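PDB 3GWB: peptidase M16 inactive domain family protein from Pseudomonas fluorescens, which is of unestablished activity but belongs to the M16 metallopeptidase family and may act as, or alongside, a metal-dependent hydrolase. Local coordinates for residues E21-L26 with Q216-L221; S46-N51 with A228-P233; N379-L382 with E386-M389. One frame throughout, in Å; residues are numbered along the deposited sequence.

Contact 1. Residues E21-L26 with Q216-L221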
loop_
_atom_site.group_PDB
_atom_site.type_symbol
_atom_site.label_atom_id
_atom_site.label_comp_id
_atom_site.label_asym_id
_atom_site.label_seq_id
_atom_site.Cartn_x
_atom_site.Cartn_y
_atom_site.Cartn_z
ATOM N N GLU A 21 31.637 -11.172 13.011
ATOM C CA GLU A 21 30.533 -11.902 13.646
ATOM C C GLU A 21 30.002 -13.018 12.765
ATOM O O GLU A 21 29.074 -13.726 13.148
ATOM C CB GLU A 21 29.350 -10.982 13.968
ATOM C CG GLU A 21 29.542 -10.033 15.116
ATOM C CD GLU A 21 30.609 -9.015 14.826
ATOM O OE1 GLU A 21 30.702 -8.583 13.655
ATOM O OE2 GLU A 21 31.344 -8.643 15.764
ATOM N N GLY A 22 30.573 -13.163 11.576
ATOM C CA GLY A 22 30.124 -14.205 10.674
ATOM C C GLY A 22 29.002 -13.779 9.739
ATOM O O GLY A 22 28.373 -14.620 9.100
ATOM N N ALA A 23 28.735 -12.480 9.657
ATOM C CA ALA A 23 27.684 -12.000 8.765
ATOM C C ALA A 23 28.187 -11.973 7.317
ATOM O O ALA A 23 29.314 -11.554 7.041
ATOM C CB ALA A 23 27.218 -10.599 9.191
ATOM N N LYS A 24 27.348 -12.420 6.391
ATOM C CA LYS A 24 27.723 -12.416 4.986
ATOM C C LYS A 24 27.442 -11.028 4.411
ATOM O O LYS A 24 26.333 -10.519 4.536
ATOM C CB LYS A 24 26.900 -13.451 4.221
ATOM C CG LYS A 24 26.933 -14.841 4.818
ATOM C CD LYS A 24 25.980 -15.784 4.081
ATOM C CE LYS A 24 26.402 -15.983 2.630
ATOM N NZ LYS A 24 27.763 -16.576 2.552
ATOM N N VAL A 25 28.445 -10.420 3.794
ATOM C CA VAL A 25 28.291 -9.098 3.191
ATOM C C VAL A 25 28.426 -9.137 1.659
ATOM O O VAL A 25 29.343 -9.764 1.122
ATOM C CB VAL A 25 29.360 -8.106 3.726
ATOM C CG1 VAL A 25 29.107 -6.718 3.166
ATOM C CG2 VAL A 25 29.351 -8.074 5.245
ATOM N N LEU A 26 27.503 -8.481 0.957
ATOM C CA LEU A 26 27.575 -8.393 -0.505
ATOM C C LEU A 26 27.454 -6.916 -0.855
ATOM O O LEU A 26 26.586 -6.210 -0.327
ATOM C CB LEU A 26 26.463 -9.192 -1.179
ATOM C CG LEU A 26 26.648 -10.711 -1.143
ATOM C CD1 LEU A 26 26.275 -11.256 0.239
ATOM C CD2 LEU A 26 25.778 -11.335 -2.219
ATOM N N GLN A 216 29.939 -2.037 11.324
ATOM C CA GLN A 216 29.177 -1.306 12.329
ATOM C C GLN A 216 27.807 -1.929 12.570
ATOM O O GLN A 216 27.388 -2.096 13.708
ATOM C CB GLN A 216 29.005 0.162 11.907
ATOM C CG GLN A 216 27.986 0.917 12.747
ATOM C CD GLN A 216 27.790 2.356 12.294
ATOM O OE1 GLN A 216 27.680 2.633 11.096
ATOM N NE2 GLN A 216 27.730 3.278 13.254
ATOM N N VAL A 217 27.107 -2.265 11.494
ATOM C CA VAL A 217 25.781 -2.863 11.617
ATOM C C VAL A 217 25.914 -4.233 12.287
ATOM O O VAL A 217 25.192 -4.557 13.238
ATOM C CB VAL A 217 25.120 -3.017 10.225
ATOM C CG1 VAL A 217 23.812 -3.783 10.337
ATOM C CG2 VAL A 217 24.856 -1.645 9.632
ATOM N N SER A 218 26.867 -5.018 11.800
ATOM C CA SER A 218 27.104 -6.350 12.332
ATOM C C SER A 218 27.409 -6.317 13.827
ATOM O O SER A 218 26.899 -7.141 14.576
ATOM C CB SER A 218 28.258 -7.014 11.576
ATOM O OG SER A 218 28.461 -8.339 12.028
ATOM N N ALA A 219 28.217 -5.352 14.266
ATOM C CA ALA A 219 28.590 -5.254 15.684
ATOM C C ALA A 219 27.454 -4.845 16.620
ATOM O O ALA A 219 27.493 -5.156 17.817
ATOM C CB ALA A 219 29.759 -4.283 15.857
ATOM N N ALA A 220 26.462 -4.148 16.072
ATOM C CA ALA A 220 25.313 -3.668 16.837
ATOM C C ALA A 220 24.253 -4.748 17.055
ATOM O O ALA A 220 23.411 -4.618 17.937
ATOM C CB ALA A 220 24.681 -2.456 16.132
ATOM N N LEU A 221 24.303 -5.809 16.256
ATOM C CA LEU A 221 23.338 -6.904 16.373
ATOM C C LEU A 221 23.694 -7.832 17.520
ATOM O O LEU A 221 24.826 -7.839 17.996
ATOM C CB LEU A 221 23.305 -7.737 15.080
ATOM C CG LEU A 221 22.819 -7.063 13.791
ATOM C CD1 LEU A 221 22.973 -8.006 12.595
ATOM C CD2 LEU A 221 21.377 -6.658 13.965
#

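Contact 2. Residues S46-N51 with A228-P233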
loop_
_atom_site.group_PDB
_atom_site.type_symbol
_atom_site.label_atom_id
_atom_site.label_comp_id
_atom_site.label_asym_id
_atom_site.label_seq_id
_atom_site.Cartn_x
_atom_site.Cartn_y
_atom_site.Cartn_z
ATOM N N SER A 46 8.508 -16.662 9.605
ATOM C CA SER A 46 7.562 -17.461 10.366
ATOM C C SER A 46 7.963 -18.927 10.506
ATOM O O SER A 46 7.503 -19.619 11.422
ATOM C CB SER A 46 6.162 -17.349 9.749
ATOM O OG SER A 46 6.145 -17.798 8.406
ATOM N N SER A 47 8.832 -19.399 9.619
ATOM C CA SER A 47 9.282 -20.785 9.678
ATOM C C SER A 47 10.069 -21.037 10.969
ATOM O O SER A 47 10.321 -22.183 11.341
ATOM C CB SER A 47 10.148 -21.127 8.451
ATOM O OG SER A 47 11.359 -20.382 8.421
ATOM N N GLN A 48 10.445 -19.958 11.654
ATOM C CA GLN A 48 11.192 -20.063 12.903
ATOM C C GLN A 48 10.270 -19.871 14.108
ATOM O O GLN A 48 10.728 -19.898 15.249
ATOM C CB GLN A 48 12.307 -19.011 12.963
ATOM C CG GLN A 48 13.387 -19.126 11.887
ATOM C CD GLN A 48 14.062 -20.490 11.848
ATOM O OE1 GLN A 48 14.235 -21.151 12.874
ATOM N NE2 GLN A 48 14.468 -20.906 10.655
ATOM N N ASP A 49 8.979 -19.681 13.848
ATOM C CA ASP A 49 7.992 -19.469 14.907
ATOM C C ASP A 49 7.986 -20.530 16.001
ATOM O O ASP A 49 7.844 -20.210 17.181
ATOM C CB ASP A 49 6.575 -19.385 14.324
ATOM C CG ASP A 49 6.246 -18.016 13.758
ATOM O OD1 ASP A 49 7.012 -17.056 14.005
ATOM O OD2 ASP A 49 5.205 -17.898 13.074
ATOM N N GLY A 50 8.120 -21.790 15.612
ATOM C CA GLY A 50 8.091 -22.847 16.601
ATOM C C GLY A 50 6.690 -22.968 17.172
ATOM O O GLY A 50 5.712 -23.058 16.426
ATOM N N ASN A 51 6.586 -22.946 18.497
ATOM C CA ASN A 51 5.300 -23.073 19.175
ATOM C C ASN A 51 4.575 -21.740 19.356
ATOM O O ASN A 51 3.556 -21.678 20.049
ATOM C CB ASN A 51 5.501 -23.688 20.554
ATOM C CG ASN A 51 6.152 -22.721 21.523
ATOM O OD1 ASN A 51 7.267 -22.243 21.291
ATOM N ND2 ASN A 51 5.455 -22.417 22.612
ATOM N N ALA A 228 19.627 -23.226 12.105
ATOM C CA ALA A 228 19.670 -24.355 11.185
ATOM C C ALA A 228 18.619 -24.194 10.096
ATOM O O ALA A 228 17.557 -23.613 10.319
ATOM C CB ALA A 228 19.444 -25.655 11.941
ATOM N N LYS A 229 18.922 -24.712 8.912
ATOM C CA LYS A 229 17.993 -24.619 7.797
ATOM C C LYS A 229 16.810 -25.553 7.995
ATOM O O LYS A 229 16.936 -26.606 8.626
ATOM C CB LYS A 229 18.713 -24.947 6.491
ATOM C CG LYS A 229 19.784 -23.932 6.127
ATOM C CD LYS A 229 20.475 -24.294 4.826
ATOM C CE LYS A 229 21.488 -23.233 4.440
ATOM N NZ LYS A 229 22.138 -23.568 3.147
ATOM N N ILE A 230 15.662 -25.153 7.459
ATOM C CA ILE A 230 14.437 -25.937 7.569
ATOM C C ILE A 230 14.498 -27.132 6.622
ATOM O O ILE A 230 15.066 -27.049 5.529
ATOM C CB ILE A 230 13.191 -25.058 7.259
ATOM C CG1 ILE A 230 12.843 -24.197 8.481
ATOM C CG2 ILE A 230 11.988 -25.925 6.915
ATOM C CD1 ILE A 230 13.928 -23.243 8.915
ATOM N N GLU A 231 13.924 -28.248 7.054
ATOM C CA GLU A 231 13.928 -29.461 6.249
ATOM C C GLU A 231 12.944 -29.359 5.093
ATOM O O GLU A 231 12.120 -28.450 5.051
ATOM C CB GLU A 231 13.592 -30.669 7.124
ATOM C CG GLU A 231 14.506 -30.802 8.333
ATOM C CD GLU A 231 14.477 -32.185 8.952
ATOM O OE1 GLU A 231 13.373 -32.656 9.313
ATOM O OE2 GLU A 231 15.563 -32.795 9.081
ATOM N N GLN A 232 13.046 -30.288 4.151
ATOM C CA GLN A 232 12.164 -30.310 2.988
ATOM C C GLN A 232 10.815 -30.921 3.338
ATOM O O GLN A 232 10.742 -31.879 4.101
ATOM C CB GLN A 232 12.807 -31.116 1.857
ATOM C CG GLN A 232 13.987 -30.426 1.204
ATOM C CD GLN A 232 13.561 -29.288 0.295
ATOM O OE1 GLN A 232 12.638 -28.536 0.611
ATOM N NE2 GLN A 232 14.240 -29.151 -0.837
ATOM N N PRO A 233 9.724 -30.375 2.770
ATOM C CA PRO A 233 8.376 -30.883 3.031
ATOM C C PRO A 233 8.144 -32.200 2.302
ATOM O O PRO A 233 8.887 -32.550 1.385
ATOM C CB PRO A 233 7.485 -29.771 2.491
ATOM C CG PRO A 233 8.253 -29.309 1.291
ATOM C CD PRO A 233 9.682 -29.241 1.825
#

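Contact 3. Residues N379-L382 with E386-M389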
loop_
_atom_site.group_PDB
_atom_site.type_symbol
_atom_site.label_atom_id
_atom_site.label_comp_id
_atom_site.label_asym_id
_atom_site.label_seq_id
_atom_site.Cartn_x
_atom_site.Cartn_y
_atom_site.Cartn_z
ATOM N N ASN A 379 22.632 -18.573 -0.866
ATOM C CA ASN A 379 23.934 -19.025 -1.335
ATOM C C ASN A 379 23.967 -19.283 -2.835
ATOM O O ASN A 379 24.324 -20.378 -3.274
ATOM C CB ASN A 379 24.355 -20.292 -0.592
ATOM C CG ASN A 379 24.503 -20.067 0.891
ATOM O OD1 ASN A 379 25.202 -19.154 1.324
ATOM N ND2 ASN A 379 23.847 -20.900 1.682
ATOM N N LEU A 380 23.589 -18.277 -3.619
ATOM C CA LEU A 380 23.611 -18.391 -5.072
ATOM C C LEU A 380 25.002 -17.961 -5.529
ATOM O O LEU A 380 25.681 -17.211 -4.830
ATOM C CB LEU A 380 22.552 -17.475 -5.693
ATOM C CG LEU A 380 21.125 -17.729 -5.194
ATOM C CD1 LEU A 380 20.179 -16.737 -5.850
ATOM C CD2 LEU A 380 20.707 -19.168 -5.501
ATOM N N PRO A 381 25.449 -18.433 -6.704
ATOM C CA PRO A 381 26.780 -18.048 -7.185
ATOM C C PRO A 381 26.982 -16.532 -7.296
ATOM O O PRO A 381 26.050 -15.780 -7.575
ATOM C CB PRO A 381 26.889 -18.770 -8.532
ATOM C CG PRO A 381 25.474 -18.913 -8.965
ATOM C CD PRO A 381 24.768 -19.292 -7.686
ATOM N N LEU A 382 28.212 -16.085 -7.072
ATOM C CA LEU A 382 28.505 -14.663 -7.133
ATOM C C LEU A 382 28.144 -14.046 -8.489
ATOM O O LEU A 382 27.842 -12.857 -8.582
ATOM C CB LEU A 382 29.982 -14.431 -6.837
ATOM C CG LEU A 382 30.331 -13.007 -6.432
ATOM C CD1 LEU A 382 29.632 -12.678 -5.126
ATOM C CD2 LEU A 382 31.837 -12.873 -6.285
ATOM N N GLU A 386 24.558 -12.200 -13.831
ATOM C CA GLU A 386 24.999 -12.380 -15.208
ATOM C C GLU A 386 24.561 -13.729 -15.769
ATOM O O GLU A 386 24.169 -13.825 -16.931
ATOM C CB GLU A 386 26.523 -12.264 -15.308
ATOM C CG GLU A 386 27.110 -11.034 -14.626
ATOM C CD GLU A 386 27.404 -11.271 -13.154
ATOM O OE1 GLU A 386 28.241 -12.153 -12.854
ATOM O OE2 GLU A 386 26.805 -10.577 -12.302
ATOM N N ASP A 387 24.622 -14.767 -14.942
ATOM C CA ASP A 387 24.238 -16.100 -15.386
ATOM C C ASP A 387 22.747 -16.196 -15.679
ATOM O O ASP A 387 22.336 -16.906 -16.599
ATOM C CB ASP A 387 24.613 -17.155 -14.339
ATOM C CG ASP A 387 26.098 -17.165 -14.019
ATOM O OD1 ASP A 387 26.914 -16.922 -14.939
ATOM O OD2 ASP A 387 26.452 -17.429 -12.848
ATOM N N PHE A 388 21.938 -15.492 -14.896
ATOM C CA PHE A 388 20.499 -15.530 -15.096
ATOM C C PHE A 388 20.115 -14.993 -16.473
ATOM O O PHE A 388 19.293 -15.588 -17.170
ATOM C CB PHE A 388 19.781 -14.727 -14.010
ATOM C CG PHE A 388 18.291 -14.781 -14.121
ATOM C CD1 PHE A 388 17.589 -15.905 -13.696
ATOM C CD2 PHE A 388 17.591 -13.733 -14.708
ATOM C CE1 PHE A 388 16.208 -15.987 -13.865
ATOM C CE2 PHE A 388 16.214 -13.805 -14.882
ATOM C CZ PHE A 388 15.519 -14.933 -14.458
HETATM N N MSE A 389 20.708 -13.867 -16.861
HETATM C CA MSE A 389 20.426 -13.264 -18.163
HETATM C C MSE A 389 20.875 -14.158 -19.301
HETATM O O MSE A 389 20.110 -14.442 -20.218
HETATM C CB MSE A 389 21.132 -11.919 -18.307
HETATM C CG MSE A 389 20.324 -10.733 -17.835
HETATM SE SE MSE A 389 19.947 -10.830 -16.093
HETATM C CE MSE A 389 18.643 -9.573 -15.937
HETATM O O HOH W 1 25.788 -11.912 -10.119
#

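Contact 1. Residues E21-L26 with Q216-L221
The carboxylate of E21 meets the hydroxyl of S218 at one oxygen. S218 OG donates to E21 OE1 over 2.8 Å. It approaches from the anti side and lies 27° out of the carboxylate plane. The E21 chain bends at chi2 (66°), which turns the carboxylate toward S218 in the last turn of helix 207-220. Its stem follows the same path: E21 CB lies 3.4 Å from S218 OG, and E21 CG lies 4.0 Å from S218 O. On the serine, OG stands opposite the backbone N (chi1 -177°) and faces the loop. A23 adds its methyl, with CB 3.8 Å from S218 OG.

T19 OG1 is also hydrogen-bonded to S218 OG and to A23 N. The turn between antiparallel strands 15-18 and 24-29 is thus tied to a helix that packs on the same mixed sheet through V217. An alanine at E21 removes the carboxylate, and the S218 hydroxyl, left with T19 OG1 as its remaining partner named here, would probably be less firmly oriented. One charge-assisted bond, donated by a buried serine, ties the partly exposed carboxylate to the helix end, and the E21 side chain also touches K223.

Contact 2. Residues S46-N51 with A228-P233
I230 points its side chain at S47 and Q48, and its terminal methyl, CD1, butts against the ends of both. The Q48 and I230 side chains cross obliquely, so they meet near their ends and do not lie alongside each other. The Q48 chain is bent at chi2 (-56°), which brings its amide to the isoleucine. As modelled, the nitrogen end of the amide faces CD1. The separation of Q48 NE2 and I230 CD1, 3.0 Å, is too short for comfortable packing, so the exact placing of the amide is doubtful. Q48 CD is 4.0 Å from I230 CD1. A228 O is the nearest carbonyl across the contact, but at 4.1 Å from Q48 NE2 it forms no hydrogen bond.

S47 supports the methyl from its own position in the 3-10 segment 46-48. S47 OG lies 3.9 Å from I230 CD1, and S47 CB lies 4.1 Å from I230 CG1. S47 OG is hydrogen-bonded to K92 O, so it meets the methyl only by packing. On the other side of the contact, I230 N is held by Q307 OE1, and the I230 side chain also touches H163.

Segment 228-233 belongs to the extended link between helix 207-220 of the first half and strand 239-244 of the second sheet. The contact lays this link against the loop that follows strand 35-42. No hydrogen bond joins the two segments. An aliphatic side chain rests on polar ones, so what passes directly between the segments is van der Waals packing, while the polar ties go to K92 and Q307.

Contact 3. Residues N379-L382 with E386-M389
L382 and E386 are joined by a water in the helix-loop-helix connection between helices 365-377 and 384-394. The water donates to L382 O at 2.7 Å and to E386 OE2 at 2.8 Å, so both of its protons are used. The direct approach is longer: L382 O lies 4.3 Å from E386 OE1. The E386 chain bends at chi2 (87°), which turns the carboxylate back toward the loop. Beside this bridge, the P381 ring comes up to D387, with P381 CG 4.3 Å from D387 OD2. This is a loose contact.

The next shell fixes the aspartate. D387 OD2 is hydrogen-bonded to S383 OG, and D387 OD1 forms a salt bridge with R390 NH1. Both acidic residues lie near the start of the helix, where its dipole would probably steady their charge. On the loop side, the L382 side chain touches V14. On the helix side, F388 packs on Y266 and A267 of helix 266-277. Within the helix, M389 is a selenomethionine. Its selenium lies at the edge of the F388 ring and in the ring plane, with M389 SE 4.0 Å from F388 CD2.

From the N terminus, contact 1 starts at the hairpin turn before strand 24-29 and closes a loop of 189 residues at the end of helix 207-220. Contact 2 starts inside that loop, after strand 35-42, and closes just beyond it at 228-233. The two therefore cross, yet their nearest atoms are about 9 Å apart. Contact 3 follows in series and closes a short local turn at the start of helix 384-394. N379 of contact 3 touches a residue in a segment of each earlier contact: its OD1 packs 3.6 Å from K24 CE, and its ND2 3.5 Å from K229 NZ. The late loop thus lies next to strand 24-29 and the link at 228-233.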